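Long-range contacts in aminoacyl-tRNA synthetase (Cryptosporidium parvum, PDB 5F9Z), which probably attaches proline to its tRNA at the expense of ATP, as a class II prolyl-tRNA synthetase, and binds halofuginone together with an ATP analogue: residues K298-Q303 against G358-F363; K475-P480 against F504-R509; P143-Q148 against T176-R181; L203-V208 against G281-T286. All coordinates share one frame; numbering follows the deposited sequence. Where two conformers were deposited one is given.

Contact 1. Residues K298-Q303 against G358-F363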
loop_
_atom_site.group_PDB
_atom_site.type_symbol
_atom_site.label_atom_id
_atom_site.label_comp_id
_atom_site.label_asym_id
_atom_site.label_seq_id
_atom_site.Cartn_x
_atom_site.Cartn_y
_atom_site.Cartn_z
ATOM N N LYS A 298 -9.203 -3.992 -10.051
ATOM C CA LYS A 298 -8.003 -3.565 -10.760
ATOM C C LYS A 298 -6.762 -4.352 -10.358
ATOM O O LYS A 298 -5.764 -4.312 -11.085
ATOM C CB LYS A 298 -7.761 -2.070 -10.541
ATOM C CG LYS A 298 -8.758 -1.177 -11.257
ATOM C CD LYS A 298 -8.331 0.279 -11.197
ATOM C CE LYS A 298 -9.229 1.157 -12.051
ATOM N NZ LYS A 298 -8.801 2.584 -12.013
ATOM N N VAL A 299 -6.794 -5.067 -9.231
ATOM C CA VAL A 299 -5.653 -5.851 -8.775
ATOM C C VAL A 299 -6.006 -7.305 -8.513
ATOM O O VAL A 299 -5.115 -8.100 -8.213
ATOM C CB VAL A 299 -5.009 -5.233 -7.516
ATOM C CG1 VAL A 299 -4.475 -3.849 -7.817
ATOM C CG2 VAL A 299 -6.013 -5.189 -6.375
ATOM N N ALA A 300 -7.276 -7.682 -8.614
ATOM C CA ALA A 300 -7.672 -9.066 -8.389
ATOM C C ALA A 300 -7.047 -9.970 -9.447
ATOM O O ALA A 300 -7.230 -9.719 -10.648
ATOM C CB ALA A 300 -9.194 -9.203 -8.409
ATOM N N PRO A 301 -6.301 -11.013 -9.057
ATOM C CA PRO A 301 -5.703 -11.898 -10.074
ATOM C C PRO A 301 -6.729 -12.519 -11.004
ATOM O O PRO A 301 -6.479 -12.646 -12.209
ATOM C CB PRO A 301 -4.981 -12.958 -9.228
ATOM C CG PRO A 301 -4.724 -12.282 -7.918
ATOM C CD PRO A 301 -5.895 -11.378 -7.690
ATOM N N VAL A 302 -7.886 -12.904 -10.474
ATOM C CA VAL A 302 -9.000 -13.397 -11.272
ATOM C C VAL A 302 -10.216 -12.550 -10.932
ATOM O O VAL A 302 -10.679 -12.554 -9.785
ATOM C CB VAL A 302 -9.282 -14.887 -11.019
ATOM C CG1 VAL A 302 -10.532 -15.319 -11.764
ATOM C CG2 VAL A 302 -8.089 -15.731 -11.445
ATOM N N GLN A 303 -10.725 -11.816 -11.922
ATOM C CA GLN A 303 -11.879 -10.955 -11.685
ATOM C C GLN A 303 -13.184 -11.741 -11.737
ATOM O O GLN A 303 -14.109 -11.463 -10.966
ATOM C CB GLN A 303 -11.900 -9.817 -12.705
ATOM C CG GLN A 303 -10.725 -8.863 -12.587
ATOM C CD GLN A 303 -10.653 -7.887 -13.742
ATOM O OE1 GLN A 303 -10.966 -8.232 -14.881
ATOM N NE2 GLN A 303 -10.243 -6.657 -13.454
ATOM N N GLY A 358 -10.912 -13.939 -2.943
ATOM C CA GLY A 358 -11.302 -12.589 -3.296
ATOM C C GLY A 358 -11.645 -12.355 -4.750
ATOM O O GLY A 358 -11.455 -11.241 -5.248
ATOM N N VAL A 359 -12.148 -13.372 -5.452
ATOM C CA VAL A 359 -12.577 -13.179 -6.833
ATOM C C VAL A 359 -13.823 -12.304 -6.849
ATOM O O VAL A 359 -14.795 -12.570 -6.131
ATOM C CB VAL A 359 -12.828 -14.529 -7.518
ATOM C CG1 VAL A 359 -13.351 -14.315 -8.929
ATOM C CG2 VAL A 359 -11.549 -15.354 -7.542
ATOM N N CYS A 360 -13.797 -11.257 -7.678
ATOM C CA CYS A 360 -14.835 -10.231 -7.631
ATOM C C CYS A 360 -16.208 -10.802 -7.961
ATOM O O CYS A 360 -17.186 -10.551 -7.249
ATOM C CB CYS A 360 -14.484 -9.095 -8.591
ATOM S SG CYS A 360 -12.831 -8.419 -8.351
ATOM N N LEU A 361 -16.305 -11.564 -9.046
ATOM C CA LEU A 361 -17.574 -12.113 -9.500
ATOM C C LEU A 361 -17.418 -13.599 -9.778
ATOM O O LEU A 361 -16.371 -14.043 -10.260
ATOM C CB LEU A 361 -18.067 -11.403 -10.769
ATOM C CG LEU A 361 -18.112 -9.873 -10.771
ATOM C CD1 LEU A 361 -18.400 -9.357 -12.172
ATOM C CD2 LEU A 361 -19.150 -9.359 -9.786
ATOM N N ARG A 362 -18.458 -14.367 -9.472
ATOM C CA ARG A 362 -18.522 -15.766 -9.864
ATOM C C ARG A 362 -19.734 -15.977 -10.759
ATOM O O ARG A 362 -20.804 -15.409 -10.519
ATOM C CB ARG A 362 -18.578 -16.705 -8.649
ATOM C CG ARG A 362 -19.886 -16.722 -7.880
ATOM C CD ARG A 362 -20.057 -18.062 -7.183
ATOM N NE ARG A 362 -21.133 -18.060 -6.197
ATOM C CZ ARG A 362 -20.955 -17.823 -4.902
ATOM N NH1 ARG A 362 -19.740 -17.567 -4.437
ATOM N NH2 ARG A 362 -21.988 -17.842 -4.072
ATOM N N PHE A 363 -19.549 -16.773 -11.807
ATOM C CA PHE A 363 -20.612 -17.107 -12.743
ATOM C C PHE A 363 -21.050 -18.541 -12.483
ATOM O O PHE A 363 -20.242 -19.469 -12.595
ATOM C CB PHE A 363 -20.153 -16.947 -14.194
ATOM C CG PHE A 363 -19.951 -15.518 -14.624
ATOM C CD1 PHE A 363 -20.201 -14.466 -13.757
ATOM C CD2 PHE A 363 -19.522 -15.229 -15.909
ATOM C CE1 PHE A 363 -20.015 -13.157 -14.161
ATOM C CE2 PHE A 363 -19.338 -13.924 -16.320
ATOM C CZ PHE A 363 -19.584 -12.887 -15.444
#

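Contact 2. Residues K475-P480 against F504-R509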
loop_
_atom_site.group_PDB
_atom_site.type_symbol
_atom_site.label_atom_id
_atom_site.label_comp_id
_atom_site.label_asym_id
_atom_site.label_seq_id
_atom_site.Cartn_x
_atom_site.Cartn_y
_atom_site.Cartn_z
ATOM N N LYS A 475 1.441 10.248 18.182
ATOM C CA LYS A 475 2.360 11.076 17.419
ATOM C C LYS A 475 1.627 11.676 16.229
ATOM O O LYS A 475 0.573 11.189 15.811
ATOM C CB LYS A 475 3.578 10.277 16.937
ATOM C CG LYS A 475 3.292 9.338 15.780
ATOM C CD LYS A 475 4.566 8.667 15.295
ATOM C CE LYS A 475 4.338 7.922 13.992
ATOM N NZ LYS A 475 5.578 7.243 13.520
ATOM N N SER A 476 2.200 12.747 15.688
ATOM C CA SER A 476 1.643 13.367 14.495
ATOM C C SER A 476 1.797 12.428 13.307
ATOM O O SER A 476 2.900 11.957 13.011
ATOM C CB SER A 476 2.336 14.699 14.211
ATOM O OG SER A 476 3.695 14.501 13.864
ATOM N N LEU A 477 0.684 12.145 12.633
ATOM C CA LEU A 477 0.737 11.299 11.447
ATOM C C LEU A 477 1.155 12.105 10.224
ATOM O O LEU A 477 2.104 11.736 9.522
ATOM C CB LEU A 477 -0.619 10.630 11.229
ATOM C CG LEU A 477 -1.115 9.869 12.460
ATOM C CD1 LEU A 477 -2.514 9.331 12.238
ATOM C CD2 LEU A 477 -0.152 8.746 12.819
ATOM N N CYS A 478 0.464 13.213 9.965
ATOM C CA CYS A 478 0.823 14.139 8.901
ATOM C C CYS A 478 0.011 15.412 9.079
ATOM O O CYS A 478 -1.067 15.395 9.680
ATOM C CB CYS A 478 0.565 13.542 7.511
ATOM S SG CYS A 478 -1.181 13.406 7.068
ATOM N N ILE A 479 0.547 16.512 8.562
ATOM C CA ILE A 479 -0.187 17.772 8.484
ATOM C C ILE A 479 -0.950 17.759 7.164
ATOM O O ILE A 479 -0.348 17.993 6.106
ATOM C CB ILE A 479 0.754 18.981 8.582
ATOM C CG1 ILE A 479 1.747 18.791 9.730
ATOM C CG2 ILE A 479 -0.044 20.258 8.780
ATOM C CD1 ILE A 479 2.854 19.820 9.754
ATOM N N PRO A 480 -2.258 17.499 7.177
ATOM C CA PRO A 480 -2.973 17.240 5.919
ATOM C C PRO A 480 -2.923 18.429 4.970
ATOM O O PRO A 480 -3.028 19.585 5.382
ATOM C CB PRO A 480 -4.408 16.955 6.380
ATOM C CG PRO A 480 -4.287 16.587 7.825
ATOM C CD PRO A 480 -3.144 17.398 8.347
ATOM N N PHE A 504 -4.299 22.370 11.425
ATOM C CA PHE A 504 -4.766 21.149 12.064
ATOM C C PHE A 504 -3.898 19.987 11.603
ATOM O O PHE A 504 -3.561 19.884 10.421
ATOM C CB PHE A 504 -6.236 20.876 11.735
ATOM C CG PHE A 504 -7.199 21.785 12.446
ATOM C CD1 PHE A 504 -7.370 23.098 12.035
ATOM C CD2 PHE A 504 -7.946 21.322 13.517
ATOM C CE1 PHE A 504 -8.258 23.933 12.685
ATOM C CE2 PHE A 504 -8.837 22.152 14.169
ATOM C CZ PHE A 504 -8.993 23.459 13.753
ATOM N N THR A 505 -3.534 19.117 12.542
ATOM C CA THR A 505 -2.641 17.999 12.276
ATOM C C THR A 505 -3.309 16.693 12.681
ATOM O O THR A 505 -3.976 16.621 13.719
ATOM C CB THR A 505 -1.308 18.171 13.021
ATOM O OG1 THR A 505 -0.627 19.328 12.521
ATOM C CG2 THR A 505 -0.414 16.951 12.837
ATOM N N LEU A 506 -3.134 15.667 11.852
ATOM C CA LEU A 506 -3.697 14.349 12.121
ATOM C C LEU A 506 -2.787 13.593 13.084
ATOM O O LEU A 506 -1.608 13.372 12.790
ATOM C CB LEU A 506 -3.867 13.577 10.815
ATOM C CG LEU A 506 -4.738 12.321 10.844
ATOM C CD1 LEU A 506 -6.165 12.672 11.236
ATOM C CD2 LEU A 506 -4.706 11.622 9.494
ATOM N N PHE A 507 -3.331 13.203 14.234
ATOM C CA PHE A 507 -2.594 12.476 15.257
ATOM C C PHE A 507 -3.153 11.069 15.417
ATOM O O PHE A 507 -4.272 10.765 14.994
ATOM C CB PHE A 507 -2.650 13.205 16.604
ATOM C CG PHE A 507 -1.806 14.445 16.664
ATOM C CD1 PHE A 507 -2.324 15.671 16.282
ATOM C CD2 PHE A 507 -0.499 14.384 17.116
ATOM C CE1 PHE A 507 -1.549 16.814 16.341
ATOM C CE2 PHE A 507 0.281 15.523 17.177
ATOM C CZ PHE A 507 -0.244 16.739 16.789
ATOM N N GLY A 508 -2.361 10.212 16.042
ATOM C CA GLY A 508 -2.799 8.863 16.338
ATOM C C GLY A 508 -1.627 7.929 16.524
ATOM O O GLY A 508 -0.472 8.273 16.271
ATOM N N ARG A 509 -1.948 6.726 16.989
ATOM C CA ARG A 509 -0.965 5.658 17.078
ATOM C C ARG A 509 -0.804 4.998 15.714
ATOM O O ARG A 509 -1.762 4.878 14.946
ATOM C CB ARG A 509 -1.386 4.623 18.124
ATOM C CG ARG A 509 -1.685 5.213 19.500
ATOM C CD ARG A 509 -1.959 4.123 20.528
ATOM N NE ARG A 509 -2.161 4.664 21.871
ATOM C CZ ARG A 509 -3.346 4.779 22.464
ATOM N NH1 ARG A 509 -4.447 4.386 21.836
ATOM N NH2 ARG A 509 -3.430 5.283 23.687
#

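Contact 3. Residues P143-Q148 against T176-R181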
loop_
_atom_site.group_PDB
_atom_site.type_symbol
_atom_site.label_atom_id
_atom_site.label_comp_id
_atom_site.label_asym_id
_atom_site.label_seq_id
_atom_site.Cartn_x
_atom_site.Cartn_y
_atom_site.Cartn_z
ATOM N N PRO A 143 17.345 17.713 -15.328
ATOM C CA PRO A 143 17.205 16.814 -14.178
ATOM C C PRO A 143 17.599 15.364 -14.457
ATOM O O PRO A 143 17.377 14.852 -15.554
ATOM C CB PRO A 143 15.714 16.905 -13.855
ATOM C CG PRO A 143 15.077 17.142 -15.175
ATOM C CD PRO A 143 16.043 17.996 -15.960
ATOM N N LEU A 144 18.190 14.721 -13.455
ATOM C CA LEU A 144 18.472 13.293 -13.483
ATOM C C LEU A 144 17.429 12.580 -12.634
ATOM O O LEU A 144 17.234 12.931 -11.468
ATOM C CB LEU A 144 19.878 12.999 -12.957
ATOM C CG LEU A 144 20.271 11.526 -12.831
ATOM C CD1 LEU A 144 20.361 10.873 -14.203
ATOM C CD2 LEU A 144 21.583 11.379 -12.074
ATOM N N LYS A 145 16.754 11.594 -13.221
ATOM C CA LYS A 145 15.657 10.895 -12.556
ATOM C C LYS A 145 15.886 9.395 -12.677
ATOM O O LYS A 145 15.730 8.824 -13.760
ATOM C CB LYS A 145 14.309 11.291 -13.157
ATOM C CG LYS A 145 14.033 12.785 -13.125
ATOM C CD LYS A 145 12.697 13.107 -13.766
ATOM C CE LYS A 145 12.434 14.602 -13.786
ATOM N NZ LYS A 145 11.132 14.918 -14.433
ATOM N N ILE A 146 16.246 8.759 -11.565
ATOM C CA ILE A 146 16.537 7.332 -11.528
ATOM C C ILE A 146 15.565 6.654 -10.574
ATOM O O ILE A 146 15.247 7.190 -9.506
ATOM C CB ILE A 146 17.997 7.060 -11.109
ATOM C CG1 ILE A 146 18.961 7.700 -12.108
ATOM C CG2 ILE A 146 18.264 5.565 -11.022
ATOM C CD1 ILE A 146 18.811 7.168 -13.515
ATOM N N ASN A 147 15.088 5.477 -10.970
ATOM C CA ASN A 147 14.244 4.638 -10.136
ATOM C C ASN A 147 14.737 3.203 -10.238
ATOM O O ASN A 147 15.280 2.795 -11.267
ATOM C CB ASN A 147 12.773 4.725 -10.563
ATOM C CG ASN A 147 11.866 3.887 -9.695
ATOM O OD1 ASN A 147 11.561 4.261 -8.565
ATOM N ND2 ASN A 147 11.428 2.746 -10.218
ATOM N N GLN A 148 14.560 2.437 -9.165
ATOM C CA GLN A 148 14.913 1.027 -9.209
ATOM C C GLN A 148 13.924 0.210 -8.393
ATOM O O GLN A 148 13.541 0.597 -7.284
ATOM C CB GLN A 148 16.351 0.780 -8.718
ATOM C CG GLN A 148 16.602 0.982 -7.237
ATOM C CD GLN A 148 18.002 0.548 -6.832
ATOM O OE1 GLN A 148 18.838 0.237 -7.682
ATOM N NE2 GLN A 148 18.263 0.524 -5.529
ATOM N N THR A 176 15.830 11.573 -7.668
ATOM C CA THR A 176 15.947 12.594 -8.695
ATOM C C THR A 176 16.844 13.721 -8.208
ATOM O O THR A 176 16.987 13.947 -7.005
ATOM C CB THR A 176 14.577 13.160 -9.087
ATOM O OG1 THR A 176 14.013 13.865 -7.974
ATOM C CG2 THR A 176 13.636 12.039 -9.503
ATOM N N ALA A 177 17.458 14.419 -9.160
ATOM C CA ALA A 177 18.280 15.587 -8.885
ATOM C C ALA A 177 17.883 16.698 -9.844
ATOM O O ALA A 177 17.691 16.456 -11.039
ATOM C CB ALA A 177 19.774 15.273 -9.022
ATOM N N HIS A 178 17.758 17.913 -9.319
ATOM C CA HIS A 178 17.264 19.041 -10.092
ATOM C C HIS A 178 18.167 20.248 -9.881
ATOM O O HIS A 178 18.924 20.326 -8.910
ATOM C CB HIS A 178 15.820 19.388 -9.708
ATOM C CG HIS A 178 14.903 18.204 -9.680
ATOM N ND1 HIS A 178 14.070 17.883 -10.730
ATOM C CD2 HIS A 178 14.695 17.259 -8.732
ATOM C CE1 HIS A 178 13.386 16.793 -10.428
ATOM N NE2 HIS A 178 13.746 16.395 -9.221
ATOM N N SER A 179 18.076 21.197 -10.814
ATOM C CA SER A 179 18.884 22.407 -10.741
ATOM C C SER A 179 18.275 23.470 -9.836
ATOM O O SER A 179 18.978 24.410 -9.449
ATOM C CB SER A 179 19.093 22.989 -12.141
ATOM O OG SER A 179 17.866 23.423 -12.701
ATOM N N THR A 180 16.994 23.348 -9.497
ATOM C CA THR A 180 16.317 24.315 -8.645
ATOM C C THR A 180 15.496 23.591 -7.591
ATOM O O THR A 180 15.011 22.477 -7.812
ATOM C CB THR A 180 15.394 25.246 -9.452
ATOM O OG1 THR A 180 14.414 24.466 -10.146
ATOM C CG2 THR A 180 16.192 26.069 -10.456
ATOM N N ARG A 181 15.351 24.235 -6.430
ATOM C CA ARG A 181 14.499 23.685 -5.381
ATOM C C ARG A 181 13.039 23.643 -5.815
ATOM O O ARG A 181 12.306 22.724 -5.431
ATOM C CB ARG A 181 14.649 24.504 -4.098
ATOM C CG ARG A 181 13.774 24.029 -2.949
ATOM C CD ARG A 181 13.782 25.021 -1.798
ATOM N NE ARG A 181 12.863 24.627 -0.734
ATOM C CZ ARG A 181 11.570 24.938 -0.710
ATOM N NH1 ARG A 181 11.039 25.649 -1.695
ATOM N NH2 ARG A 181 10.808 24.535 0.298
#

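Contact 4. Residues L203-V208 against G281-T286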
loop_
_atom_site.group_PDB
_atom_site.type_symbol
_atom_site.label_atom_id
_atom_site.label_comp_id
_atom_site.label_asym_id
_atom_site.label_seq_id
_atom_site.Cartn_x
_atom_site.Cartn_y
_atom_site.Cartn_z
ATOM N N LEU A 203 -5.876 0.457 -5.637
ATOM C CA LEU A 203 -6.135 -0.404 -4.490
ATOM C C LEU A 203 -7.426 -0.057 -3.758
ATOM O O LEU A 203 -7.769 -0.744 -2.789
ATOM C CB LEU A 203 -4.958 -0.340 -3.511
ATOM C CG LEU A 203 -3.580 -0.660 -4.093
ATOM C CD1 LEU A 203 -2.508 -0.527 -3.025
ATOM C CD2 LEU A 203 -3.560 -2.050 -4.706
ATOM N N ALA A 204 -8.139 0.986 -4.190
ATOM C CA ALA A 204 -9.392 1.411 -3.561
ATOM C C ALA A 204 -9.210 1.685 -2.070
ATOM O O ALA A 204 -10.144 1.538 -1.277
ATOM C CB ALA A 204 -10.505 0.383 -3.789
ATOM N N THR A 205 -8.004 2.094 -1.679
ATOM C CA THR A 205 -7.669 2.317 -0.281
ATOM C C THR A 205 -7.532 3.808 -0.021
ATOM O O THR A 205 -6.685 4.463 -0.648
ATOM C CB THR A 205 -6.375 1.592 0.084
ATOM O OG1 THR A 205 -6.503 0.199 -0.234
ATOM C CG2 THR A 205 -6.083 1.743 1.569
ATOM N N PRO A 206 -8.324 4.385 0.882
ATOM C CA PRO A 206 -8.224 5.827 1.129
ATOM C C PRO A 206 -6.978 6.168 1.930
ATOM O O PRO A 206 -6.602 5.459 2.867
ATOM C CB PRO A 206 -9.499 6.138 1.919
ATOM C CG PRO A 206 -9.804 4.863 2.631
ATOM C CD PRO A 206 -9.366 3.751 1.708
ATOM N N VAL A 207 -6.331 7.269 1.544
ATOM C CA VAL A 207 -5.155 7.780 2.235
ATOM C C VAL A 207 -5.293 9.290 2.373
ATOM O O VAL A 207 -6.054 9.937 1.649
ATOM C CB VAL A 207 -3.835 7.425 1.511
ATOM C CG1 VAL A 207 -3.605 5.920 1.521
ATOM C CG2 VAL A 207 -3.847 7.962 0.089
ATOM N N VAL A 208 -4.543 9.847 3.318
ATOM C CA VAL A 208 -4.560 11.277 3.602
ATOM C C VAL A 208 -3.212 11.857 3.196
ATOM O O VAL A 208 -2.176 11.503 3.770
ATOM C CB VAL A 208 -4.858 11.559 5.083
ATOM C CG1 VAL A 208 -4.793 13.054 5.361
ATOM C CG2 VAL A 208 -6.219 11.001 5.464
ATOM N N GLY A 281 -0.759 -5.217 2.018
ATOM C CA GLY A 281 -1.320 -5.507 3.327
ATOM C C GLY A 281 -2.380 -4.508 3.749
ATOM O O GLY A 281 -3.423 -4.887 4.289
ATOM N N VAL A 282 -2.128 -3.219 3.510
ATOM C CA VAL A 282 -3.118 -2.195 3.835
ATOM C C VAL A 282 -4.393 -2.419 3.033
ATOM O O VAL A 282 -5.507 -2.255 3.547
ATOM C CB VAL A 282 -2.535 -0.791 3.591
ATOM C CG1 VAL A 282 -3.544 0.281 3.979
ATOM C CG2 VAL A 282 -1.236 -0.611 4.361
ATOM N N MET A 283 -4.251 -2.806 1.763
ATOM C CA MET A 283 -5.418 -3.078 0.933
ATOM C C MET A 283 -6.181 -4.299 1.434
ATOM O O MET A 283 -7.417 -4.312 1.421
ATOM C CB MET A 283 -4.985 -3.259 -0.524
ATOM C CG MET A 283 -6.104 -3.618 -1.489
ATOM S SD MET A 283 -6.346 -5.398 -1.648
ATOM C CE MET A 283 -4.703 -5.917 -2.134
ATOM N N ILE A 284 -5.462 -5.333 1.877
ATOM C CA ILE A 284 -6.114 -6.534 2.399
ATOM C C ILE A 284 -6.917 -6.200 3.650
ATOM O O ILE A 284 -8.089 -6.574 3.777
ATOM C CB ILE A 284 -5.072 -7.631 2.681
ATOM C CG1 ILE A 284 -4.417 -8.101 1.383
ATOM C CG2 ILE A 284 -5.713 -8.801 3.412
ATOM C CD1 ILE A 284 -3.119 -8.846 1.602
ATOM N N MET A 285 -6.294 -5.489 4.595
ATOM C CA MET A 285 -6.971 -5.159 5.845
ATOM C C MET A 285 -8.162 -4.241 5.617
ATOM O O MET A 285 -9.135 -4.285 6.380
ATOM C CB MET A 285 -5.984 -4.511 6.816
ATOM C CG MET A 285 -4.805 -5.393 7.190
ATOM S SD MET A 285 -3.615 -4.533 8.235
ATOM C CE MET A 285 -2.508 -5.874 8.659
ATOM N N THR A 286 -8.108 -3.409 4.577
ATOM C CA THR A 286 -9.177 -2.444 4.339
ATOM C C THR A 286 -10.453 -3.131 3.864
ATOM O O THR A 286 -11.546 -2.848 4.367
ATOM C CB THR A 286 -8.720 -1.401 3.318
ATOM O OG1 THR A 286 -7.574 -0.701 3.821
ATOM C CG2 THR A 286 -9.829 -0.407 3.043
#

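Contact 1. Residues K298-Q303 against G358-F363
Q303 and C360 bring the two backbones nearest, with CA atoms 5.1 Å apart. They stand where a parallel strand pair of the anticodon-binding domain begins. Strands 304-308 and 361-365 are neighbours in its mixed five-stranded sheet, and the two segments lead into them. One hydrogen bond starts the pairing. L361 N donates to Q303 O at 2.9 Å, and the carbonyl points almost straight at it, with a C=O...N angle of 165°. Backbone bonds from L361 and F363 to I305 carry the pairing on. Just before this, G358 follows the end of helix 347-356 with positive phi, in a Schellman motif. The chain then swings past V302, where V359 CA makes a CA-H...O contact with V302 O at 3.6 Å.

V359 supplies most of the side-chain contact with V302 and Q303. Its CG1 is anti to the backbone N (chi1 177°), and this sets the methyl beside two carbonyl oxygens, V302 O at 3.3 Å and Q303 O at 3.6 Å. The same methyl meets V302 CG1 at 4.1 Å, and the two valine side chains cross obliquely. The CB of Q303 points away from 358-363, and its amide bonds to P297 O through NE2 and to R336 N through OE1. L401 of helix 393-417 packs on Q303, C360 and L361. The side chain of C360 leaves its backbone toward the loop. Its SG is anti to the carbonyl carbon (chi1 -53°) and touches the methyl of A300, with SG 3.7 Å from A300 CB.

Contact 2. Residues K475-P480 against F504-R509
L477 and C478 both face L506, which makes a classic beta bulge in the antiparallel pair 475-480 and 504-508. Both strands lie in the C-terminal prolyl-tRNA synthetase region, which carries the zinc site of C444, C449, C494 and C497. Both bulge residues bond to the backbone of L506. L477 N donates to L506 O at 2.6 Å, and L506 N donates to C478 O at 3.0 Å. The side chain of L477 lies along the other strand. Its CG is anti to the carbonyl carbon (chi1 -54°), and its two methyls part from there. CD1 meets L506 CG at 4.0 Å, and CD2 reaches G508 O at 3.5 Å.

S476 and F507 form a non-hydrogen-bonded pair. S476 CB touches the ring at CE2, 3.7 Å away, while its OG bonds to E450 and S213. T505 CG2 lies 3.8 Å from S476 CB. T505 OG1 lies against I479 CG1. P480 CD closes the far end at 3.3 Å from F504 O. K475 starts with CG in the crowded position (chi1 75°) and then runs extended to a salt bridge between NZ and E216.

Strand 503-508 lies between 475-480 and strand 438-443, and 475-480 also pairs with strand 208-211. F507 meets W443 edge-to-face, and its side chain is about 8 Å from the zinc ion. Helix 447-458 touches F507 through I453 and K475 through E450 and K454.

Contact 3. Residues P143-Q148 against T176-R181
K145 and T176 meet side chain to side chain on one face of an antiparallel strand pair in the class II core domain. Strands 144-153 and 168-178 are joined by a loop carrying ATP-analogue contacts such as R154 and E156, consistent with motif 2 of class II synthetases. K145 slants across T176, with CG 3.7 Å from T176 CG2. Beyond CG the lysine runs extended. It passes H178 at about a right angle, with CE 4.1 Å from H178 CE1, and its NZ bonds to H73 O. P143 approaches the same ring, its CB 3.7 Å from H178 ND1. H178 has CG anti to the carbonyl carbon (chi1 -49°), which swings the imidazole back beside P143 and K145.

L144 and A177 form a hydrogen-bonded pair, with their side chains on the other face. L144 N donates to A177 O at 3.0 Å, and A177 N donates to L144 O at 2.8 Å. The side chain of L144 packs on F132 and W135 of helix 125-135, while M187 of helix 181-202 covers T176 and H178. H178 ND1 bonds to E183 OE1. T176 OG1 bonds to T271 OG1. H178 NE2 and T176 OG1 are hydrogen-bonded at 2.8 Å.

Contact 4. Residues L203-V208 against G281-T286
The loop that carries L203 and T205 off helix 181-202 rests on one side of helix 278-287. No hydrogen bond crosses between the segments. T205 points its side chain at the helix and touches three of its residues. Its CG2 is anti to the backbone N and rests against both T286 OG1 at 3.6 Å and V282 CG1 at 3.8 Å. Its OG1 lies over M283, 3.6 Å from M283 CA. That hydroxyl donates to L203 O at 3.0 Å, coming from above the carbonyl plane.

The helix follows strand 265-276 and starts at R278, which lines the ATP-analogue pocket. This is consistent with motif 3 of class II synthetases, and the side chain of V282 is about 7 Å from the bound analogue. M283 CG is anti to the backbone N (chi1 177°), which sets it 4.0 Å from L203 CB. L203 O also accepts a bond from H287 NE2. P206 and T286 both pack on A412 of helix 393-417. T286 OG1 turns back into its own helix and donates to V282 O at 2.6 Å. T286 N reaches the same oxygen from the opposite face of its plane, at 3.0 Å.

From the N terminus, contact 3 closes first, joining the strands that flank a loop with ATP-analogue contacts. Contact 4 next brings the loop after helix 181-202 onto helix 278-287 once the chain has run through several core strands. Contact 1 then closes where the loop after helix 278-287 enters the sheet of the anticodon-binding domain, and contact 2 closes last, in the C-terminal region. All four lie in series, so none nest or cross. Contact 4 touches two others: L203 packs on V299 of contact 1, and V208 packs on C478 and P480 of contact 2. The catalytic core thus meets both later parts. Contact 3 stands apart, its centre about 38 Å from that of contact 1.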